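Long-range contacts in phosphate transporter (Thermotoga maritima MSB8, PDB 6L85), which probably carries phosphate across the membrane together with sodium ions, as a bacterial relative of the human SLC20 carriers: residues L10-N21 with L87-T98; I64-V74 with V111-V122. All coordinates share one frame; numbering follows the deposited sequence.

Both contacts are largely buried and belong to the same bundle of membrane helices, with centres 19 Å apart and no direct touch. Contact 1 pairs two long helices, 2-32 and 76-99. It lies nearer the centre of the chain and mixes apolar packing with serine, threonine and asparagine, ending at a sodium ion. Contact 2 sets the end of helix 58-66 and the loop after it against helix 106-121. It lies farther out, is apolar in its side-chain packing, and has one lysine on the surface. Their segments alternate along the chain, and helix 106-121 also touches helix 76-99, through Ala90 and Ile94 of contact 1.

Contact 1 of 2, residues L10-N21 with L87-T98; sequences LGFIMAFSIGAN and LIAASFWILIAT. With NA (sodium ion), chain Q.
Met14 packs crosswise on Leu87, with Met14 CB 3.6 Å from Leu87 CD2. Met14 CG stands anti to the backbone N (chi1 177°) and the chain then bends at chi2. This brings Met14 SD to 3.7 Å from Ala90 CB. Nearby, both methyls of Leu10 pack on Ile88 CG1. Helices 2-32 and 76-99 run roughly parallel here, at 30°, with their axes 8.9 Å apart.

The backbones come closest at Ser91, whose small side chain lies against Met14; their CA atoms are 4.8 Å apart. Ser91 OG is bonded within its own helix, to Leu87 O, which it reaches from the face opposite Ser91 N. Ser17 OG turns back one residue less, to Met14 O. Ile94 CG2 lies 3.4 Å from Ser17 OG. Leu95 CD2 packs on Ser17 CB.

At the far end Asn21 ND2 donates to Thr98 OG1, 2.9 Å away and nearly straight at 172°. The acceptor lies in the amide plane. Thr98 OG1 in turn bonds to Ile94 O. The other end of the amide, Asn21 OD1, binds a sodium ion at 2.6 Å, and Asp22, Val104 and Thr347 supply further ligands. Tyr102 O also accepts from ND2. The two bonds at ND2 are consistent with a fixed amide orientation, with the oxygen held toward the sodium.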
loop_
_atom_site.group_PDB
_atom_site.type_symbol
_atom_site.label_atom_id
_atom_site.label_comp_id
_atom_site.label_asym_id
_atom_site.label_seq_id
_atom_site.Cartn_x
_atom_site.Cartn_y
_atom_site.Cartn_z
ATOM N N LEU B 10 19.494 -10.271 18.846
ATOM C CA LEU B 10 20.123 -11.102 17.828
ATOM C C LEU B 10 19.319 -11.105 16.529
ATOM O O LEU B 10 19.893 -11.035 15.433
ATOM C CB LEU B 10 20.304 -12.519 18.378
ATOM C CG LEU B 10 21.393 -12.641 19.456
ATOM C CD1 LEU B 10 21.486 -14.067 20.028
ATOM C CD2 LEU B 10 22.733 -12.200 18.878
ATOM N N GLY B 11 17.987 -11.184 16.627
ATOM C CA GLY B 11 17.163 -11.104 15.436
ATOM C C GLY B 11 17.284 -9.750 14.765
ATOM O O GLY B 11 17.312 -9.654 13.533
ATOM N N PHE B 12 17.426 -8.691 15.562
ATOM C CA PHE B 12 17.620 -7.379 14.962
ATOM C C PHE B 12 18.935 -7.324 14.202
ATOM O O PHE B 12 18.998 -6.793 13.094
ATOM C CB PHE B 12 17.577 -6.282 16.026
ATOM C CG PHE B 12 17.798 -4.934 15.455
ATOM C CD1 PHE B 12 16.730 -4.200 14.956
ATOM C CD2 PHE B 12 19.081 -4.427 15.338
ATOM C CE1 PHE B 12 16.946 -2.968 14.385
ATOM C CE2 PHE B 12 19.299 -3.200 14.763
ATOM C CZ PHE B 12 18.233 -2.467 14.283
ATOM N N ILE B 13 20.009 -7.843 14.800
ATOM C CA ILE B 13 21.309 -7.815 14.128
ATOM C C ILE B 13 21.271 -8.633 12.834
ATOM O O ILE B 13 21.781 -8.209 11.789
ATOM C CB ILE B 13 22.398 -8.311 15.098
ATOM C CG1 ILE B 13 22.562 -7.303 16.245
ATOM C CG2 ILE B 13 23.707 -8.572 14.356
ATOM C CD1 ILE B 13 23.589 -7.738 17.292
ATOM N N MET B 14 20.662 -9.815 12.882
ATOM C CA MET B 14 20.519 -10.611 11.673
ATOM C C MET B 14 19.741 -9.854 10.595
ATOM O O MET B 14 20.140 -9.836 9.424
ATOM C CB MET B 14 19.838 -11.930 12.020
ATOM C CG MET B 14 19.568 -12.798 10.845
ATOM S SD MET B 14 21.079 -13.555 10.205
ATOM C CE MET B 14 20.447 -14.273 8.703
ATOM N N ALA B 15 18.608 -9.235 10.973
ATOM C CA ALA B 15 17.786 -8.502 10.009
ATOM C C ALA B 15 18.554 -7.326 9.410
ATOM O O ALA B 15 18.501 -7.078 8.191
ATOM C CB ALA B 15 16.502 -8.027 10.702
ATOM N N PHE B 16 19.269 -6.588 10.266
ATOM C CA PHE B 16 20.143 -5.508 9.821
ATOM C C PHE B 16 21.143 -6.003 8.778
ATOM O O PHE B 16 21.348 -5.358 7.737
ATOM C CB PHE B 16 20.858 -4.922 11.043
ATOM C CG PHE B 16 21.654 -3.688 10.748
ATOM C CD1 PHE B 16 22.935 -3.780 10.238
ATOM C CD2 PHE B 16 21.116 -2.430 10.979
ATOM C CE1 PHE B 16 23.674 -2.649 9.949
ATOM C CE2 PHE B 16 21.851 -1.288 10.700
ATOM C CZ PHE B 16 23.133 -1.404 10.173
ATOM N N SER B 17 21.759 -7.172 9.032
ATOM C CA SER B 17 22.759 -7.705 8.105
ATOM C C SER B 17 22.129 -8.098 6.774
ATOM O O SER B 17 22.739 -7.901 5.708
ATOM C CB SER B 17 23.503 -8.882 8.764
ATOM O OG SER B 17 22.841 -10.129 8.606
ATOM N N ILE B 18 20.892 -8.608 6.806
ATOM C CA ILE B 18 20.173 -8.904 5.560
ATOM C C ILE B 18 19.956 -7.630 4.735
ATOM O O ILE B 18 20.233 -7.591 3.525
ATOM C CB ILE B 18 18.832 -9.599 5.871
ATOM C CG1 ILE B 18 19.055 -10.971 6.507
ATOM C CG2 ILE B 18 17.966 -9.695 4.629
ATOM C CD1 ILE B 18 17.793 -11.587 7.129
ATOM N N GLY B 19 19.405 -6.584 5.367
ATOM C CA GLY B 19 19.179 -5.344 4.638
ATOM C C GLY B 19 20.461 -4.808 4.026
ATOM O O GLY B 19 20.497 -4.443 2.839
ATOM N N ALA B 20 21.549 -4.836 4.810
ATOM C CA ALA B 20 22.842 -4.335 4.360
ATOM C C ALA B 20 23.350 -5.093 3.142
ATOM O O ALA B 20 23.812 -4.481 2.166
ATOM C CB ALA B 20 23.855 -4.427 5.502
ATOM N N ASN B 21 23.282 -6.437 3.176
ATOM C CA ASN B 21 23.849 -7.202 2.068
ATOM C C ASN B 21 22.963 -7.208 0.837
ATOM O O ASN B 21 23.474 -7.314 -0.287
ATOM C CB ASN B 21 24.111 -8.664 2.466
ATOM C CG ASN B 21 25.179 -9.318 1.586
ATOM O OD1 ASN B 21 24.877 -10.025 0.602
ATOM N ND2 ASN B 21 26.437 -9.050 1.920
ATOM N N LEU B 87 21.280 -17.605 14.542
ATOM C CA LEU B 87 21.259 -16.156 14.303
ATOM C C LEU B 87 22.649 -15.557 14.487
ATOM O O LEU B 87 23.127 -14.801 13.634
ATOM C CB LEU B 87 20.256 -15.455 15.237
ATOM C CG LEU B 87 18.739 -15.529 14.959
ATOM C CD1 LEU B 87 17.940 -14.984 16.132
ATOM C CD2 LEU B 87 18.313 -14.805 13.661
ATOM N N ILE B 88 23.316 -15.893 15.601
ATOM C CA ILE B 88 24.673 -15.401 15.854
ATOM C C ILE B 88 25.596 -15.741 14.687
ATOM O O ILE B 88 26.304 -14.874 14.152
ATOM C CB ILE B 88 25.225 -15.994 17.166
ATOM C CG1 ILE B 88 24.450 -15.474 18.377
ATOM C CG2 ILE B 88 26.714 -15.670 17.308
ATOM C CD1 ILE B 88 25.108 -15.810 19.721
ATOM N N ALA B 89 25.589 -17.015 14.264
ATOM C CA ALA B 89 26.565 -17.485 13.282
ATOM C C ALA B 89 26.320 -16.868 11.915
ATOM O O ALA B 89 27.266 -16.420 11.237
ATOM C CB ALA B 89 26.534 -19.024 13.183
ATOM N N ALA B 90 25.056 -16.881 11.473
ATOM C CA ALA B 90 24.716 -16.306 10.182
ATOM C C ALA B 90 25.011 -14.812 10.162
ATOM O O ALA B 90 25.626 -14.316 9.216
ATOM C CB ALA B 90 23.249 -16.579 9.843
ATOM N N SER B 91 24.594 -14.084 11.201
ATOM C CA SER B 91 24.868 -12.649 11.263
ATOM C C SER B 91 26.349 -12.376 11.120
ATOM O O SER B 91 26.757 -11.465 10.389
ATOM C CB SER B 91 24.382 -12.074 12.594
ATOM O OG SER B 91 22.979 -12.105 12.648
ATOM N N PHE B 92 27.168 -13.144 11.853
ATOM C CA PHE B 92 28.611 -12.960 11.805
ATOM C C PHE B 92 29.126 -13.066 10.379
ATOM O O PHE B 92 29.835 -12.171 9.886
ATOM C CB PHE B 92 29.303 -13.997 12.696
ATOM C CG PHE B 92 30.788 -13.876 12.692
ATOM C CD1 PHE B 92 31.407 -12.883 13.433
ATOM C CD2 PHE B 92 31.561 -14.702 11.898
ATOM C CE1 PHE B 92 32.781 -12.734 13.412
ATOM C CE2 PHE B 92 32.948 -14.559 11.874
ATOM C CZ PHE B 92 33.554 -13.583 12.634
ATOM N N TRP B 93 28.780 -14.156 9.691
ATOM C CA TRP B 93 29.344 -14.317 8.351
ATOM C C TRP B 93 28.750 -13.316 7.352
ATOM O O TRP B 93 29.468 -12.829 6.463
ATOM C CB TRP B 93 29.191 -15.766 7.886
ATOM C CG TRP B 93 30.160 -16.594 8.635
ATOM C CD1 TRP B 93 29.888 -17.465 9.662
ATOM C CD2 TRP B 93 31.582 -16.569 8.497
ATOM N NE1 TRP B 93 31.053 -18.004 10.142
ATOM C CE2 TRP B 93 32.109 -17.473 9.447
ATOM C CE3 TRP B 93 32.464 -15.884 7.650
ATOM C CZ2 TRP B 93 33.477 -17.716 9.568
ATOM C CZ3 TRP B 93 33.823 -16.118 7.777
ATOM C CH2 TRP B 93 34.316 -17.032 8.728
ATOM N N ILE B 94 27.456 -12.986 7.477
ATOM C CA ILE B 94 26.869 -11.983 6.588
ATOM C C ILE B 94 27.599 -10.657 6.753
ATOM O O ILE B 94 27.915 -9.981 5.775
ATOM C CB ILE B 94 25.358 -11.788 6.841
ATOM C CG1 ILE B 94 24.535 -13.088 6.756
ATOM C CG2 ILE B 94 24.810 -10.741 5.862
ATOM C CD1 ILE B 94 24.603 -13.740 5.434
ATOM N N LEU B 95 27.865 -10.261 7.997
ATOM C CA LEU B 95 28.501 -8.973 8.241
ATOM C C LEU B 95 29.949 -8.959 7.755
ATOM O O LEU B 95 30.414 -7.938 7.239
ATOM C CB LEU B 95 28.419 -8.623 9.724
ATOM C CG LEU B 95 27.009 -8.209 10.188
ATOM C CD1 LEU B 95 26.942 -8.008 11.684
ATOM C CD2 LEU B 95 26.555 -6.960 9.463
ATOM N N ILE B 96 30.678 -10.077 7.904
ATOM C CA ILE B 96 32.034 -10.153 7.356
ATOM C C ILE B 96 31.991 -9.933 5.847
ATOM O O ILE B 96 32.689 -9.061 5.289
ATOM C CB ILE B 96 32.679 -11.509 7.709
ATOM C CG1 ILE B 96 33.099 -11.561 9.176
ATOM C CG2 ILE B 96 33.863 -11.817 6.801
ATOM C CD1 ILE B 96 33.850 -10.350 9.636
ATOM N N ALA B 97 31.133 -10.695 5.168
ATOM C CA ALA B 97 31.025 -10.552 3.723
ATOM C C ALA B 97 30.637 -9.126 3.343
ATOM O O ALA B 97 31.227 -8.535 2.430
ATOM C CB ALA B 97 30.021 -11.559 3.164
ATOM N N THR B 98 29.640 -8.557 4.028
ATOM C CA THR B 98 29.222 -7.198 3.706
ATOM C C THR B 98 30.384 -6.235 3.872
ATOM O O THR B 98 30.630 -5.390 3.001
ATOM C CB THR B 98 28.040 -6.766 4.584
ATOM O OG1 THR B 98 26.917 -7.619 4.343
ATOM C CG2 THR B 98 27.636 -5.300 4.284
HETATM NA NA NA Q . 22.991 -11.100 -0.830
HETATM O O HOH W 1 23.455 -9.235 -2.235
#

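Contact 2 of 2, residues I64-V74 with V111-V122; sequences IVKGIVEVEKV and VGGMMGFGLVAV
Val69 sets both methyls against the Phe117 ring, and much of the apolar packing gathers round this pair. Val69 CG1 lies 3.6 Å from Phe117 CE2, approaching the ring obliquely. Val74 comes to the same ring from another direction. Its CG1 meets CZ of Phe117 at 3.5 Å, at the edge and near the ring plane. Tyr393 of helix 368-400 adds an edge-to-face ring contact, so Phe117 joins the loop to that helix as well.

A second apolar group surrounds Ile68. Its CD1 packs 3.6 Å from Val111 CG2, and both CD1 and CG2 reach CB of Met114. Ile64 CD1 touches the same Val111 methyl from helix 58-66. Met114 is bent at chi2 and chi3. The bends carry its CE back to Val69 CG2, 3.9 Å away, and close to the carbonyl oxygen of Ile64. Val122 CG2 and Val74 CG2 meet at 4.1 Å near the end of helix 106-121.

Other contacts set methyls against backbone. Val69 CG2 sits 3.3 Å from Met114 O, which accepts the helical bond from Gly118 N. Near it, Gly118 has no side chain to hold Val69 off the helix. Val122 CG2 rests against Lys73 O at 3.4 Å.

Ile68 and Glu70 make backbone hydrogen bonds to Asn128 and Gly126, in the loop before helix 129-162, and not to helix 106-121. Against helix 106-121 the loop is therefore held by shape and apolar burial.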
loop_
_atom_site.group_PDB
_atom_site.type_symbol
_atom_site.label_atom_id
_atom_site.label_comp_id
_atom_site.label_asym_id
_atom_site.label_seq_id
_atom_site.Cartn_x
_atom_site.Cartn_y
_atom_site.Cartn_z
ATOM N N ILE B 64 11.237 -21.842 7.849
ATOM C CA ILE B 64 12.441 -21.731 8.669
ATOM C C ILE B 64 12.198 -22.330 10.055
ATOM O O ILE B 64 13.091 -22.958 10.640
ATOM C CB ILE B 64 12.917 -20.266 8.752
ATOM C CG1 ILE B 64 13.314 -19.764 7.360
ATOM C CG2 ILE B 64 14.083 -20.110 9.740
ATOM C CD1 ILE B 64 14.417 -20.557 6.682
ATOM N N VAL B 65 10.987 -22.163 10.601
ATOM C CA VAL B 65 10.758 -22.664 11.955
ATOM C C VAL B 65 10.743 -24.203 11.982
ATOM O O VAL B 65 11.345 -24.817 12.871
ATOM C CB VAL B 65 9.477 -22.055 12.559
ATOM C CG1 VAL B 65 9.053 -22.825 13.802
ATOM C CG2 VAL B 65 9.719 -20.580 12.936
ATOM N N LYS B 66 10.096 -24.862 11.011
ATOM C CA LYS B 66 10.067 -26.324 11.121
ATOM C C LYS B 66 10.456 -27.089 9.853
ATOM O O LYS B 66 10.121 -28.273 9.738
ATOM C CB LYS B 66 8.691 -26.794 11.598
ATOM C CG LYS B 66 7.534 -26.379 10.723
ATOM C CD LYS B 66 6.245 -27.018 11.240
ATOM C CE LYS B 66 6.228 -27.071 12.768
ATOM N NZ LYS B 66 5.273 -28.092 13.293
ATOM N N GLY B 67 11.207 -26.493 8.934
ATOM C CA GLY B 67 11.532 -27.196 7.699
ATOM C C GLY B 67 12.979 -27.634 7.591
ATOM O O GLY B 67 13.343 -28.374 6.670
ATOM N N ILE B 68 13.816 -27.197 8.533
ATOM C CA ILE B 68 15.242 -27.528 8.545
ATOM C C ILE B 68 15.579 -28.461 9.699
ATOM O O ILE B 68 16.138 -29.539 9.495
ATOM C CB ILE B 68 16.112 -26.253 8.597
ATOM C CG1 ILE B 68 15.531 -25.170 7.697
ATOM C CG2 ILE B 68 17.571 -26.580 8.230
ATOM C CD1 ILE B 68 16.172 -23.824 7.931
ATOM N N VAL B 69 15.299 -28.037 10.922
ATOM C CA VAL B 69 15.489 -28.871 12.099
ATOM C C VAL B 69 14.257 -29.741 12.270
ATOM O O VAL B 69 13.131 -29.303 12.005
ATOM C CB VAL B 69 15.748 -27.998 13.342
ATOM C CG1 VAL B 69 15.939 -28.848 14.584
ATOM C CG2 VAL B 69 16.966 -27.129 13.116
ATOM N N GLU B 70 14.467 -31.000 12.655
ATOM C CA GLU B 70 13.363 -31.903 12.964
ATOM C C GLU B 70 12.884 -31.543 14.368
ATOM O O GLU B 70 13.437 -32.009 15.370
ATOM C CB GLU B 70 13.797 -33.362 12.858
ATOM C CG GLU B 70 12.638 -34.329 12.694
ATOM C CD GLU B 70 11.827 -34.067 11.447
ATOM O OE1 GLU B 70 12.288 -34.454 10.348
ATOM O OE2 GLU B 70 10.732 -33.469 11.565
ATOM N N VAL B 71 11.845 -30.708 14.428
ATOM C CA VAL B 71 11.450 -30.057 15.676
ATOM C C VAL B 71 11.029 -31.085 16.732
ATOM O O VAL B 71 11.422 -30.988 17.899
ATOM C CB VAL B 71 10.356 -29.011 15.372
ATOM C CG1 VAL B 71 9.470 -28.738 16.576
ATOM C CG2 VAL B 71 11.009 -27.700 14.840
ATOM N N GLU B 72 10.284 -32.116 16.334
ATOM C CA GLU B 72 9.861 -33.142 17.286
ATOM C C GLU B 72 11.006 -33.961 17.887
ATOM O O GLU B 72 10.748 -34.739 18.807
ATOM C CB GLU B 72 8.865 -34.095 16.628
ATOM C CG GLU B 72 7.558 -33.434 16.240
ATOM C CD GLU B 72 6.810 -34.216 15.174
ATOM O OE1 GLU B 72 6.248 -33.583 14.250
ATOM O OE2 GLU B 72 6.785 -35.466 15.262
ATOM N N LYS B 73 12.249 -33.815 17.418
ATOM C CA LYS B 73 13.361 -34.582 17.982
ATOM C C LYS B 73 14.250 -33.760 18.888
ATOM O O LYS B 73 15.179 -34.312 19.487
ATOM C CB LYS B 73 14.251 -35.182 16.886
ATOM C CG LYS B 73 13.505 -35.673 15.675
ATOM C CD LYS B 73 13.373 -37.168 15.657
ATOM C CE LYS B 73 12.607 -37.598 14.418
ATOM N NZ LYS B 73 12.230 -39.042 14.490
ATOM N N VAL B 74 14.015 -32.462 18.971
ATOM C CA VAL B 74 14.773 -31.582 19.839
ATOM C C VAL B 74 13.873 -31.165 20.993
ATOM O O VAL B 74 12.672 -30.934 20.806
ATOM C CB VAL B 74 15.291 -30.363 19.051
ATOM C CG1 VAL B 74 16.350 -29.627 19.848
ATOM C CG2 VAL B 74 15.852 -30.820 17.734
ATOM N N VAL B 111 19.968 -21.122 6.922
ATOM C CA VAL B 111 19.626 -22.544 6.848
ATOM C C VAL B 111 20.816 -23.398 7.283
ATOM O O VAL B 111 20.659 -24.372 8.033
ATOM C CB VAL B 111 19.136 -22.915 5.436
ATOM C CG1 VAL B 111 19.061 -24.455 5.257
ATOM C CG2 VAL B 111 17.778 -22.278 5.166
ATOM N N GLY B 112 22.023 -23.018 6.862
ATOM C CA GLY B 112 23.214 -23.668 7.373
ATOM C C GLY B 112 23.325 -23.569 8.878
ATOM O O GLY B 112 23.664 -24.549 9.549
ATOM N N GLY B 113 23.048 -22.386 9.434
ATOM C CA GLY B 113 23.073 -22.248 10.883
ATOM C C GLY B 113 22.151 -23.240 11.575
ATOM O O GLY B 113 22.540 -23.912 12.539
ATOM N N MET B 114 20.918 -23.353 11.076
ATOM C CA MET B 114 19.927 -24.221 11.707
ATOM C C MET B 114 20.314 -25.691 11.546
ATOM O O MET B 114 20.170 -26.490 12.479
ATOM C CB MET B 114 18.535 -23.954 11.107
ATOM C CG MET B 114 17.978 -22.530 11.352
ATOM S SD MET B 114 17.545 -22.324 13.087
ATOM C CE MET B 114 16.055 -23.331 13.103
ATOM N N MET B 115 20.789 -26.061 10.359
ATOM C CA MET B 115 21.266 -27.414 10.122
ATOM C C MET B 115 22.401 -27.772 11.077
ATOM O O MET B 115 22.418 -28.868 11.656
ATOM C CB MET B 115 21.715 -27.527 8.671
ATOM C CG MET B 115 21.453 -28.860 8.026
ATOM S SD MET B 115 22.499 -29.025 6.564
ATOM C CE MET B 115 24.075 -28.485 7.236
ATOM N N GLY B 116 23.354 -26.857 11.254
ATOM C CA GLY B 116 24.462 -27.113 12.152
ATOM C C GLY B 116 23.999 -27.363 13.570
ATOM O O GLY B 116 24.435 -28.325 14.222
ATOM N N PHE B 117 23.101 -26.502 14.066
ATOM C CA PHE B 117 22.518 -26.750 15.382
ATOM C C PHE B 117 21.876 -28.135 15.443
ATOM O O PHE B 117 22.124 -28.904 16.377
ATOM C CB PHE B 117 21.475 -25.686 15.733
ATOM C CG PHE B 117 20.339 -26.229 16.548
ATOM C CD1 PHE B 117 20.547 -26.647 17.854
ATOM C CD2 PHE B 117 19.077 -26.381 15.988
ATOM C CE1 PHE B 117 19.517 -27.180 18.602
ATOM C CE2 PHE B 117 18.039 -26.910 16.730
ATOM C CZ PHE B 117 18.261 -27.310 18.047
ATOM N N GLY B 118 21.029 -28.460 14.462
ATOM C CA GLY B 118 20.318 -29.731 14.498
ATOM C C GLY B 118 21.251 -30.929 14.511
ATOM O O GLY B 118 20.981 -31.929 15.180
ATOM N N LEU B 119 22.360 -30.844 13.765
ATOM C CA LEU B 119 23.315 -31.947 13.697
ATOM C C LEU B 119 24.063 -32.115 15.010
ATOM O O LEU B 119 24.295 -33.243 15.456
ATOM C CB LEU B 119 24.304 -31.730 12.547
ATOM C CG LEU B 119 23.628 -31.766 11.179
ATOM C CD1 LEU B 119 24.501 -31.109 10.122
ATOM C CD2 LEU B 119 23.230 -33.200 10.779
ATOM N N VAL B 120 24.454 -31.013 15.645
ATOM C CA VAL B 120 25.185 -31.155 16.900
ATOM C C VAL B 120 24.262 -31.574 18.034
ATOM O O VAL B 120 24.689 -32.263 18.971
ATOM C CB VAL B 120 25.934 -29.852 17.222
ATOM C CG1 VAL B 120 26.219 -29.734 18.715
ATOM C CG2 VAL B 120 27.220 -29.862 16.492
ATOM N N ALA B 121 22.989 -31.187 17.980
ATOM C CA ALA B 121 22.109 -31.494 19.102
ATOM C C ALA B 121 21.597 -32.925 19.030
ATOM O O ALA B 121 21.489 -33.605 20.054
ATOM C CB ALA B 121 20.939 -30.504 19.144
ATOM N N VAL B 122 21.280 -33.402 17.831
ATOM C CA VAL B 122 20.625 -34.696 17.686
ATOM C C VAL B 122 21.299 -35.601 16.662
ATOM O O VAL B 122 21.120 -36.830 16.716
ATOM C CB VAL B 122 19.132 -34.470 17.333
ATOM C CG1 VAL B 122 18.428 -35.741 16.897
ATOM C CG2 VAL B 122 18.411 -33.883 18.523
#